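Local coordinates for glycoside hydrolase family 16 protein (PDB 7KR6) that probably hydrolyses glycosidic bonds inside mixed-linkage beta-glucans, and is captured here with a fluorinated sugar covalently attached in its active site, at residues C142-I147 with A168-P173; W130-N135 with N231-F236; E205-I210 with F217-I222. The protein carries 1 engineered substitution. All coordinates share one frame; numbering follows the deposited sequence.

Contact 1 of 3, residues C142-I147 with A168-P173; sequences CGEIDI and AIHYGP. With G2F (2-deoxy-2-fluoro-alpha-D-glucopyranose), chain C.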
loop_
_atom_site.group_PDB
_atom_site.type_symbol
_atom_site.label_atom_id
_atom_site.label_comp_id
_atom_site.label_asym_id
_atom_site.label_seq_id
_atom_site.Cartn_x
_atom_site.Cartn_y
_atom_site.Cartn_z
ATOM N N CYS A 142 -16.151 -5.949 -9.106
ATOM C CA CYS A 142 -16.404 -7.365 -8.761
ATOM C C CYS A 142 -15.876 -7.670 -7.355
ATOM O O CYS A 142 -16.325 -8.635 -6.780
ATOM C CB CYS A 142 -15.758 -8.293 -9.762
ATOM S SG CYS A 142 -13.989 -7.976 -9.992
ATOM N N GLY A 143 -14.984 -6.819 -6.822
ATOM C CA GLY A 143 -14.320 -7.086 -5.539
ATOM C C GLY A 143 -13.133 -8.008 -5.745
ATOM O O GLY A 143 -13.148 -8.880 -6.631
ATOM N N GLU A 144 -12.077 -7.799 -4.966
ATOM C CA GLU A 144 -10.884 -8.643 -5.023
ATOM C C GLU A 144 -10.378 -8.845 -3.587
ATOM O O GLU A 144 -10.288 -7.835 -2.805
ATOM C CB GLU A 144 -9.792 -8.006 -5.868
ATOM C CG GLU A 144 -8.712 -8.950 -6.322
ATOM C CD GLU A 144 -7.311 -8.565 -5.898
ATOM O OE1 GLU A 144 -6.450 -8.404 -6.793
ATOM O OE2 GLU A 144 -7.102 -8.342 -4.675
ATOM N N ILE A 145 -10.084 -10.088 -3.254
ATOM C CA ILE A 145 -9.389 -10.458 -1.989
ATOM C C ILE A 145 -8.055 -11.055 -2.387
ATOM O O ILE A 145 -8.038 -12.086 -3.050
ATOM C CB ILE A 145 -10.184 -11.432 -1.117
ATOM C CG1 ILE A 145 -11.613 -10.953 -0.874
ATOM C CG2 ILE A 145 -9.424 -11.642 0.165
ATOM C CD1 ILE A 145 -12.475 -12.024 -0.282
ATOM N N ASP A 146 -6.979 -10.374 -2.018
ATOM C CA ASP A 146 -5.612 -10.881 -2.211
ATOM C C ASP A 146 -5.248 -11.574 -0.910
ATOM O O ASP A 146 -4.850 -10.904 0.025
ATOM C CB ASP A 146 -4.698 -9.780 -2.688
ATOM C CG ASP A 146 -3.349 -10.243 -3.125
ATOM O OD1 ASP A 146 -3.186 -11.478 -3.357
ATOM O OD2 ASP A 146 -2.516 -9.279 -3.338
ATOM N N ILE A 147 -5.385 -12.903 -0.874
ATOM C CA ILE A 147 -5.182 -13.660 0.382
ATOM C C ILE A 147 -3.683 -13.588 0.721
ATOM O O ILE A 147 -3.314 -13.254 1.855
ATOM C CB ILE A 147 -5.667 -15.113 0.281
ATOM C CG1 ILE A 147 -7.173 -15.193 0.034
ATOM C CG2 ILE A 147 -5.275 -15.884 1.526
ATOM C CD1 ILE A 147 -7.645 -16.555 -0.347
ATOM N N ALA A 168 -4.520 -7.887 0.777
ATOM C CA ALA A 168 -5.200 -6.677 0.335
ATOM C C ALA A 168 -6.655 -6.968 -0.020
ATOM O O ALA A 168 -6.961 -8.104 -0.413
ATOM C CB ALA A 168 -4.531 -6.015 -0.835
ATOM N N ILE A 169 -7.469 -5.926 0.016
ATOM C CA ILE A 169 -8.804 -5.960 -0.624
ATOM C C ILE A 169 -8.897 -4.759 -1.553
ATOM O O ILE A 169 -8.418 -3.652 -1.215
ATOM C CB ILE A 169 -9.990 -6.064 0.374
ATOM C CG1 ILE A 169 -9.968 -4.987 1.467
ATOM C CG2 ILE A 169 -10.077 -7.459 0.984
ATOM C CD1 ILE A 169 -11.227 -4.967 2.335
ATOM N N HIS A 170 -9.547 -4.948 -2.690
ATOM C CA HIS A 170 -9.818 -3.899 -3.687
ATOM C C HIS A 170 -11.320 -3.902 -3.997
ATOM O O HIS A 170 -11.902 -4.971 -4.101
ATOM C CB HIS A 170 -9.041 -4.147 -4.960
ATOM C CG HIS A 170 -7.565 -4.237 -4.803
ATOM N ND1 HIS A 170 -6.719 -3.249 -5.286
ATOM C CD2 HIS A 170 -6.798 -5.200 -4.270
ATOM C CE1 HIS A 170 -5.483 -3.624 -5.054
ATOM N NE2 HIS A 170 -5.489 -4.814 -4.437
ATOM N N TYR A 171 -11.897 -2.731 -4.170
ATOM C CA TYR A 171 -13.353 -2.579 -4.322
ATOM C C TYR A 171 -13.633 -1.173 -4.839
ATOM O O TYR A 171 -12.711 -0.408 -5.141
ATOM C CB TYR A 171 -14.007 -2.939 -2.985
ATOM C CG TYR A 171 -13.516 -2.149 -1.806
ATOM C CD1 TYR A 171 -12.387 -2.544 -1.113
ATOM C CD2 TYR A 171 -14.156 -0.987 -1.369
ATOM C CE1 TYR A 171 -11.892 -1.807 -0.052
ATOM C CE2 TYR A 171 -13.705 -0.260 -0.283
ATOM C CZ TYR A 171 -12.553 -0.667 0.389
ATOM O OH TYR A 171 -12.109 0.057 1.482
ATOM N N GLY A 172 -14.914 -0.872 -5.031
ATOM C CA GLY A 172 -15.347 0.440 -5.558
ATOM C C GLY A 172 -16.036 0.260 -6.894
ATOM O O GLY A 172 -15.888 -0.776 -7.529
ATOM N N PRO A 173 -16.897 1.231 -7.279
ATOM C CA PRO A 173 -17.773 1.010 -8.418
ATOM C C PRO A 173 -17.137 1.065 -9.810
ATOM O O PRO A 173 -17.811 0.600 -10.768
ATOM C CB PRO A 173 -18.848 2.100 -8.250
ATOM C CG PRO A 173 -18.177 3.184 -7.440
ATOM C CD PRO A 173 -17.213 2.438 -6.517
HETATM C C1 G2F C . -5.149 -7.886 -6.526
HETATM C C2 G2F C . -4.898 -6.880 -7.597
HETATM C C3 G2F C . -4.699 -7.538 -8.946
HETATM C C4 G2F C . -3.528 -8.481 -8.832
HETATM C C5 G2F C . -3.907 -9.533 -7.743
HETATM C C6 G2F C . -2.923 -10.655 -7.505
HETATM O O3 G2F C . -4.499 -6.550 -9.951
HETATM O O4 G2F C . -3.296 -9.077 -10.157
HETATM O O5 G2F C . -4.156 -8.921 -6.462
HETATM O O6 G2F C . -1.571 -10.099 -7.297
HETATM F F2 G2F C . -5.947 -5.911 -7.565
HETATM O O HOH W 1 -2.934 -6.383 -3.989
#
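Glu144, side by side with His170 on neighbouring antiparallel strands, is covalently joined to a sugar: its OE1 is bonded to C1 of the 2-fluoroglucose at 1.4 Å. The other carboxylate oxygen, OE2, comes within 3.2 Å of His170 CD2, with the carboxylate and imidazole planes 69° apart. Glu144 reaches the sugar by starting with CG anti to its backbone N (chi1 -163°) and then bending at chi2. From the opposite strand the His170 ring is covered on one face by the sugar, whose F2 sits 3.3 Å above the ring plane and over its centre. The ring is held at both nitrogens: ND1 is hydrogen-bonded to His178, while NE2 meets, in the ring plane, a water 3.0 Å away. The same water donates to Asp146 OD2, also at 3.0 Å, and so bridges the two strands on the sugar side. Asp146 OD2 lies 3.5 Å from the ring oxygen O5 of the sugar.

Underneath, Glu144 with His170 and Asp146 with Ala168 are hydrogen-bonded antiparallel pairs, the shortest link being Asp146 N to Ala168 O at 2.8 Å. Ile145 and Ile169, between them, turn to the other face of the sheet, where Ile145 CG1 touches Ile169 CG2 at 4.2 Å. Alternation along the strand thus puts Glu144 and Asp146 together in the glycan pocket, the Glu-Ile-Asp pattern of the family 16 active-site strand. An ester from Glu144 OE1 to C1, on the alpha side of the sugar, is what a retaining, double-displacement mechanism predicts for a beta-glucan, consistent with Glu144 being the nucleophile and the fluorinated sugar being trapped as a glycosyl-enzyme.

Contact 2 of 3, residues W130-N135 with N231-F236; sequences WMMGDN and NFYILF. With G2F (2-deoxy-2-fluoro-alpha-D-glucopyranose), chain C.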
loop_
_atom_site.group_PDB
_atom_site.type_symbol
_atom_site.label_atom_id
_atom_site.label_comp_id
_atom_site.label_asym_id
_atom_site.label_seq_id
_atom_site.Cartn_x
_atom_site.Cartn_y
_atom_site.Cartn_z
ATOM N N TRP A 130 -5.638 -15.657 -4.620
ATOM C CA TRP A 130 -6.605 -14.554 -4.496
ATOM C C TRP A 130 -7.978 -14.943 -5.043
ATOM O O TRP A 130 -8.157 -16.064 -5.473
ATOM C CB TRP A 130 -6.000 -13.327 -5.168
ATOM C CG TRP A 130 -5.555 -13.451 -6.590
ATOM C CD1 TRP A 130 -4.522 -14.190 -7.091
ATOM C CD2 TRP A 130 -5.995 -12.620 -7.669
ATOM N NE1 TRP A 130 -4.341 -13.914 -8.413
ATOM C CE2 TRP A 130 -5.230 -12.961 -8.791
ATOM C CE3 TRP A 130 -6.969 -11.623 -7.795
ATOM C CZ2 TRP A 130 -5.366 -12.292 -10.001
ATOM C CZ3 TRP A 130 -7.105 -10.987 -8.997
ATOM C CH2 TRP A 130 -6.324 -11.317 -10.082
ATOM N N MET A 131 -8.924 -14.021 -4.910
ATOM C CA MET A 131 -10.338 -14.290 -5.230
ATOM C C MET A 131 -10.930 -13.037 -5.850
ATOM O O MET A 131 -10.514 -11.915 -5.468
ATOM C CB MET A 131 -11.107 -14.677 -3.964
ATOM C CG MET A 131 -10.657 -15.954 -3.337
ATOM S SD MET A 131 -11.284 -16.157 -1.662
ATOM C CE MET A 131 -13.035 -15.744 -1.730
ATOM N N MET A 132 -11.880 -13.203 -6.772
ATOM C CA MET A 132 -12.696 -12.051 -7.236
ATOM C C MET A 132 -14.159 -12.450 -7.258
ATOM O O MET A 132 -14.460 -13.641 -7.306
ATOM C CB MET A 132 -12.310 -11.542 -8.623
ATOM C CG MET A 132 -10.976 -10.776 -8.658
ATOM S SD MET A 132 -10.568 -9.969 -10.210
ATOM C CE MET A 132 -9.929 -11.318 -11.176
ATOM N N GLY A 133 -15.021 -11.453 -7.237
ATOM C CA GLY A 133 -16.468 -11.702 -7.287
ATOM C C GLY A 133 -16.882 -12.407 -8.563
ATOM O O GLY A 133 -16.475 -12.038 -9.647
ATOM N N ASP A 134 -17.693 -13.448 -8.406
ATOM C CA ASP A 134 -18.179 -14.330 -9.512
ATOM C C ASP A 134 -19.403 -13.663 -10.152
ATOM O O ASP A 134 -20.524 -14.176 -9.959
ATOM C CB ASP A 134 -18.426 -15.720 -8.946
ATOM C CG ASP A 134 -18.718 -16.783 -9.996
ATOM O OD1 ASP A 134 -18.140 -16.686 -11.084
ATOM O OD2 ASP A 134 -19.573 -17.670 -9.709
ATOM N N ASN A 135 -19.199 -12.534 -10.802
ATOM C CA ASN A 135 -20.260 -11.726 -11.448
ATOM C C ASN A 135 -19.620 -11.139 -12.693
ATOM O O ASN A 135 -18.406 -11.353 -12.900
ATOM C CB ASN A 135 -20.820 -10.708 -10.449
ATOM C CG ASN A 135 -19.739 -9.794 -9.917
ATOM O OD1 ASN A 135 -19.094 -9.116 -10.686
ATOM N ND2 ASN A 135 -19.552 -9.768 -8.604
ATOM N N ASN A 231 -20.858 -14.519 -3.850
ATOM C CA ASN A 231 -19.907 -15.542 -4.296
ATOM C C ASN A 231 -18.650 -14.907 -4.893
ATOM O O ASN A 231 -18.731 -13.982 -5.751
ATOM C CB ASN A 231 -20.527 -16.472 -5.322
ATOM C CG ASN A 231 -21.624 -17.324 -4.732
ATOM O OD1 ASN A 231 -21.711 -17.525 -3.524
ATOM N ND2 ASN A 231 -22.503 -17.794 -5.613
ATOM N N PHE A 232 -17.521 -15.521 -4.540
ATOM C CA PHE A 232 -16.187 -15.217 -5.118
ATOM C C PHE A 232 -15.611 -16.510 -5.672
ATOM O O PHE A 232 -15.777 -17.551 -5.028
ATOM C CB PHE A 232 -15.277 -14.624 -4.040
ATOM C CG PHE A 232 -15.344 -13.134 -3.845
ATOM C CD1 PHE A 232 -16.522 -12.506 -3.458
ATOM C CD2 PHE A 232 -14.215 -12.338 -3.992
ATOM C CE1 PHE A 232 -16.566 -11.129 -3.249
ATOM C CE2 PHE A 232 -14.279 -10.968 -3.814
ATOM C CZ PHE A 232 -15.433 -10.364 -3.397
ATOM N N TYR A 233 -14.902 -16.420 -6.791
ATOM C CA TYR A 233 -14.089 -17.521 -7.346
ATOM C C TYR A 233 -12.600 -17.317 -7.032
ATOM O O TYR A 233 -12.206 -16.285 -6.459
ATOM C CB TYR A 233 -14.304 -17.594 -8.848
ATOM C CG TYR A 233 -13.870 -16.397 -9.649
ATOM C CD1 TYR A 233 -12.558 -16.268 -10.124
ATOM C CD2 TYR A 233 -14.735 -15.374 -9.959
ATOM C CE1 TYR A 233 -12.157 -15.198 -10.907
ATOM C CE2 TYR A 233 -14.347 -14.304 -10.740
ATOM C CZ TYR A 233 -13.039 -14.189 -11.197
ATOM O OH TYR A 233 -12.658 -13.150 -11.975
ATOM N N ILE A 234 -11.840 -18.334 -7.369
ATOM C CA ILE A 234 -10.431 -18.501 -6.901
ATOM C C ILE A 234 -9.494 -18.284 -8.061
ATOM O O ILE A 234 -9.783 -18.713 -9.201
ATOM C CB ILE A 234 -10.244 -19.882 -6.252
ATOM C CG1 ILE A 234 -11.240 -20.140 -5.135
ATOM C CG2 ILE A 234 -8.813 -20.072 -5.761
ATOM C CD1 ILE A 234 -11.484 -21.611 -4.818
ATOM N N LEU A 235 -8.360 -17.646 -7.770
ATOM C CA LEU A 235 -7.273 -17.491 -8.735
ATOM C C LEU A 235 -5.943 -17.849 -8.095
ATOM O O LEU A 235 -5.767 -17.651 -6.872
ATOM C CB LEU A 235 -7.143 -16.072 -9.286
ATOM C CG LEU A 235 -8.403 -15.481 -9.911
ATOM C CD1 LEU A 235 -9.137 -14.603 -8.923
ATOM C CD2 LEU A 235 -8.044 -14.714 -11.144
ATOM N N PHE A 236 -5.061 -18.390 -8.946
ATOM C CA PHE A 236 -3.610 -18.572 -8.639
ATOM C C PHE A 236 -2.810 -18.072 -9.824
ATOM O O PHE A 236 -3.164 -18.338 -10.982
ATOM C CB PHE A 236 -3.222 -20.034 -8.403
ATOM C CG PHE A 236 -3.861 -20.720 -7.220
ATOM C CD1 PHE A 236 -3.365 -20.621 -5.936
ATOM C CD2 PHE A 236 -4.967 -21.531 -7.438
ATOM C CE1 PHE A 236 -3.950 -21.320 -4.885
ATOM C CE2 PHE A 236 -5.595 -22.166 -6.383
ATOM C CZ PHE A 236 -5.082 -22.071 -5.109
HETATM C C1 G2F C . -5.149 -7.886 -6.526
HETATM C C2 G2F C . -4.898 -6.880 -7.597
HETATM C C3 G2F C . -4.699 -7.538 -8.946
HETATM C C4 G2F C . -3.528 -8.481 -8.832
HETATM C C5 G2F C . -3.907 -9.533 -7.743
HETATM C C6 G2F C . -2.923 -10.655 -7.505
HETATM O O3 G2F C . -4.499 -6.550 -9.951
HETATM O O4 G2F C . -3.296 -9.077 -10.157
HETATM O O5 G2F C . -4.156 -8.921 -6.462
HETATM O O6 G2F C . -1.571 -10.099 -7.297
HETATM F F2 G2F C . -5.947 -5.911 -7.565
HETATM O O HOH W 2 -14.636 -11.238 -11.674
HETATM O O HOH W 3 -22.019 -16.926 -8.539
HETATM O O HOH W 4 -20.822 -12.557 -7.051
#
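Trp130 lies between the sugar and Leu235. C6 of the 2-fluoroglucose is 3.4 Å above the centre of one indole face, and Leu235 CB approaches the opposite face in a CH-pi contact, 3.7 Å from the five-membered ring centroid. Trp130 takes up this pose with CG between its backbone N and carbonyl carbon (chi1 55°), and its NE1 is fixed by a hydrogen bond to Asn237. Met132 runs alongside Tyr233, both pointing the same way; its bent end brings CE to 3.4 Å from Tyr233 OH and also against Leu235 CD2. These four residues share one face of two antiparallel strands, part of the beta-jelly-roll of family 16, on the side that lines the glycan cleft. Met131, turned to the other face, crosses Phe232 at about a right angle, with CE 3.4 Å from Phe232 CB. Gly133 CA makes a CH-pi contact over the face of the Phe232 ring, 3.8 Å from its centroid and 8° off the normal. The Tyr233 hydroxyl meets, in the ring plane, a water that donates to Gly133 O. Just past the end of strand 130-133, Asp134 N bonds almost straight to Asn231 O (2.9 Å, 175°), and the Asp134 carboxylate is held by Ser106 and Gly103.

Contact 3 of 3, residues E205-I210 with F217-I222; sequences ENNLTI and FHTFDI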
loop_
_atom_site.group_PDB
_atom_site.type_symbol
_atom_site.label_atom_id
_atom_site.label_comp_id
_atom_site.label_asym_id
_atom_site.label_seq_id
_atom_site.Cartn_x
_atom_site.Cartn_y
_atom_site.Cartn_z
ATOM N N GLU A 205 -19.740 -12.435 7.772
ATOM C CA GLU A 205 -20.357 -11.143 7.410
ATOM C C GLU A 205 -19.572 -9.952 7.975
ATOM O O GLU A 205 -19.828 -8.855 7.491
ATOM C CB GLU A 205 -21.840 -11.094 7.809
ATOM C CG GLU A 205 -22.071 -11.151 9.292
ATOM C CD GLU A 205 -23.538 -11.306 9.678
ATOM O OE1 GLU A 205 -24.371 -11.290 8.774
ATOM O OE2 GLU A 205 -23.819 -11.454 10.871
ATOM N N ASN A 206 -18.663 -10.160 8.940
ATOM C CA ASN A 206 -17.941 -9.070 9.611
ATOM C C ASN A 206 -16.477 -8.997 9.174
ATOM O O ASN A 206 -15.981 -7.891 9.048
ATOM C CB ASN A 206 -18.032 -9.211 11.124
ATOM C CG ASN A 206 -19.455 -9.010 11.598
ATOM O OD1 ASN A 206 -20.007 -9.853 12.305
ATOM N ND2 ASN A 206 -20.111 -8.005 11.064
ATOM N N ASN A 207 -15.821 -10.133 8.994
ATOM C CA ASN A 207 -14.337 -10.189 8.906
ATOM C C ASN A 207 -13.823 -11.089 7.800
ATOM O O ASN A 207 -14.370 -12.177 7.510
ATOM C CB ASN A 207 -13.754 -10.675 10.231
ATOM C CG ASN A 207 -14.087 -9.749 11.384
ATOM O OD1 ASN A 207 -14.714 -10.178 12.368
ATOM N ND2 ASN A 207 -13.675 -8.512 11.290
ATOM N N LEU A 208 -12.711 -10.638 7.200
ATOM C CA LEU A 208 -11.821 -11.480 6.382
ATOM C C LEU A 208 -10.541 -11.662 7.192
ATOM O O LEU A 208 -9.914 -10.640 7.492
ATOM C CB LEU A 208 -11.534 -10.753 5.070
ATOM C CG LEU A 208 -12.714 -10.630 4.120
ATOM C CD1 LEU A 208 -12.334 -9.728 2.972
ATOM C CD2 LEU A 208 -13.174 -11.989 3.596
ATOM N N THR A 209 -10.200 -12.882 7.585
ATOM C CA THR A 209 -8.997 -13.120 8.403
ATOM C C THR A 209 -8.086 -14.047 7.649
ATOM O O THR A 209 -8.494 -15.172 7.314
ATOM C CB THR A 209 -9.338 -13.689 9.770
ATOM O OG1 THR A 209 -10.121 -12.703 10.411
ATOM C CG2 THR A 209 -8.085 -14.068 10.543
ATOM N N ILE A 210 -6.871 -13.588 7.365
ATOM C CA ILE A 210 -5.812 -14.363 6.714
ATOM C C ILE A 210 -4.925 -15.030 7.768
ATOM O O ILE A 210 -4.509 -14.327 8.712
ATOM C CB ILE A 210 -5.007 -13.459 5.743
ATOM C CG1 ILE A 210 -5.850 -12.930 4.568
ATOM C CG2 ILE A 210 -3.851 -14.248 5.217
ATOM C CD1 ILE A 210 -6.685 -11.725 4.877
ATOM N N PHE A 217 -2.652 -13.746 10.657
ATOM C CA PHE A 217 -1.770 -12.727 10.034
ATOM C C PHE A 217 -2.436 -11.352 9.998
ATOM O O PHE A 217 -1.813 -10.364 10.424
ATOM C CB PHE A 217 -1.383 -13.192 8.648
ATOM C CG PHE A 217 -0.433 -12.298 7.908
ATOM C CD1 PHE A 217 0.886 -12.184 8.314
ATOM C CD2 PHE A 217 -0.869 -11.562 6.807
ATOM C CE1 PHE A 217 1.774 -11.400 7.597
ATOM C CE2 PHE A 217 0.026 -10.777 6.103
ATOM C CZ PHE A 217 1.339 -10.693 6.497
ATOM N N HIS A 218 -3.685 -11.252 9.554
ATOM C CA HIS A 218 -4.378 -9.942 9.463
ATOM C C HIS A 218 -5.891 -10.159 9.341
ATOM O O HIS A 218 -6.285 -11.191 8.766
ATOM C CB HIS A 218 -3.868 -9.116 8.282
ATOM C CG HIS A 218 -4.394 -7.735 8.312
ATOM N ND1 HIS A 218 -4.080 -6.852 9.317
ATOM C CD2 HIS A 218 -5.200 -7.073 7.465
ATOM C CE1 HIS A 218 -4.697 -5.705 9.081
ATOM N NE2 HIS A 218 -5.396 -5.818 7.960
ATOM N N THR A 219 -6.669 -9.199 9.829
ATOM C CA THR A 219 -8.143 -9.164 9.646
ATOM C C THR A 219 -8.504 -7.821 8.981
ATOM O O THR A 219 -8.094 -6.748 9.497
ATOM C CB THR A 219 -8.866 -9.364 10.985
ATOM O OG1 THR A 219 -8.507 -10.637 11.516
ATOM C CG2 THR A 219 -10.366 -9.230 10.835
ATOM N N PHE A 220 -9.316 -7.909 7.915
ATOM C CA PHE A 220 -10.044 -6.767 7.334
ATOM C C PHE A 220 -11.488 -6.809 7.825
ATOM O O PHE A 220 -12.148 -7.846 7.740
ATOM C CB PHE A 220 -10.009 -6.812 5.810
ATOM C CG PHE A 220 -8.651 -6.781 5.176
ATOM C CD1 PHE A 220 -7.990 -5.573 5.035
ATOM C CD2 PHE A 220 -8.078 -7.930 4.678
ATOM C CE1 PHE A 220 -6.758 -5.505 4.422
ATOM C CE2 PHE A 220 -6.837 -7.861 4.062
ATOM C CZ PHE A 220 -6.204 -6.650 3.916
ATOM N N ASP A 221 -11.973 -5.661 8.271
ATOM C CA ASP A 221 -13.395 -5.423 8.627
ATOM C C ASP A 221 -14.184 -5.213 7.344
ATOM O O ASP A 221 -13.915 -4.244 6.643
ATOM C CB ASP A 221 -13.504 -4.217 9.528
ATOM C CG ASP A 221 -14.921 -3.835 9.919
ATOM O OD1 ASP A 221 -15.856 -4.563 9.599
ATOM O OD2 ASP A 221 -15.026 -2.835 10.633
ATOM N N ILE A 222 -15.150 -6.074 7.056
ATOM C CA ILE A 222 -15.999 -5.894 5.845
ATOM C C ILE A 222 -17.461 -5.691 6.236
ATOM O O ILE A 222 -18.289 -5.787 5.304
ATOM C CB ILE A 222 -15.851 -7.098 4.903
ATOM C CG1 ILE A 222 -16.159 -8.457 5.562
ATOM C CG2 ILE A 222 -14.462 -7.088 4.247
ATOM C CD1 ILE A 222 -16.489 -9.586 4.604
#
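Phe217 opens the segment in a classic beta bulge, sharing Ile210 as partner with His218: Ile210 O accepts from Phe217 N at 2.8 Å and, with a longer bond, from His218 N at 3.3 Å. Phe217 CB rests near Ile210 O, while the ring swings off to meet Tyr183 edge-to-face. His218 returns the strand to register, its carbonyl O taking Ile210 N at 2.8 Å. Its imidazole stacks with Tyr183 and lays CD2 3.6 Å above the centre of the Phe220 ring; it also packs on Gln181 of the second subunit.

Thr219 turns to the face that carries Asn207 and Thr209. Its OG1 shares a hydrogen bond with Thr209 OG1 at 2.8 Å, and its methyl CG2 lies 3.4 Å from Asn207 ND2. Both threonines set OG1 anti to the carbonyl carbon, which brings the hydroxyls together in this non-hydrogen-bonded pair. Phe220 points to the opposite, buried face and pairs with Leu208 through two backbone bonds; Ile210 CD1 meets its ring edge, 4.0 Å from CE2. Asp221, on the threonine side, has OD1 hydrogen-bonded to Ser223 OG. Ile222 closes the pairing with its N on Asn206 O, and its side chain crosses that of Leu208 at about a right angle, CG2 3.6 Å from Leu208 CD1.

This hairpin of strands 207-212 and 215-221 is two-sided: the Thr-Thr bond and the Asn and Asp side chains suit an outer face partly open to solvent, whereas Leu208, Ile210, Phe220 and Ile222 supply apolar surface that packs on Trp203, Leu201 and Thr167.

In the fold
Contacts 1 and 2 are buried neighbours: strands 125-133 and 144-150 pair directly, probably through Ile145 O and Met131 N, and both contacts touch the same sugar. Their work there differs, since contact 1 supplies the covalent bond and polar groups and contact 2 one indole face, that of Trp130, which also packs on Glu144. Contact 3 is a short-range hairpin, half solvent-facing, nested within the long loop that contact 2 closes. It does not touch contact 2, the nearest atoms being about 7 Å apart, but its apolar side chains Leu208, Ile210 and Phe220 also pack on contact 1, at Ile145, Ile147, Ala168 and Ile169.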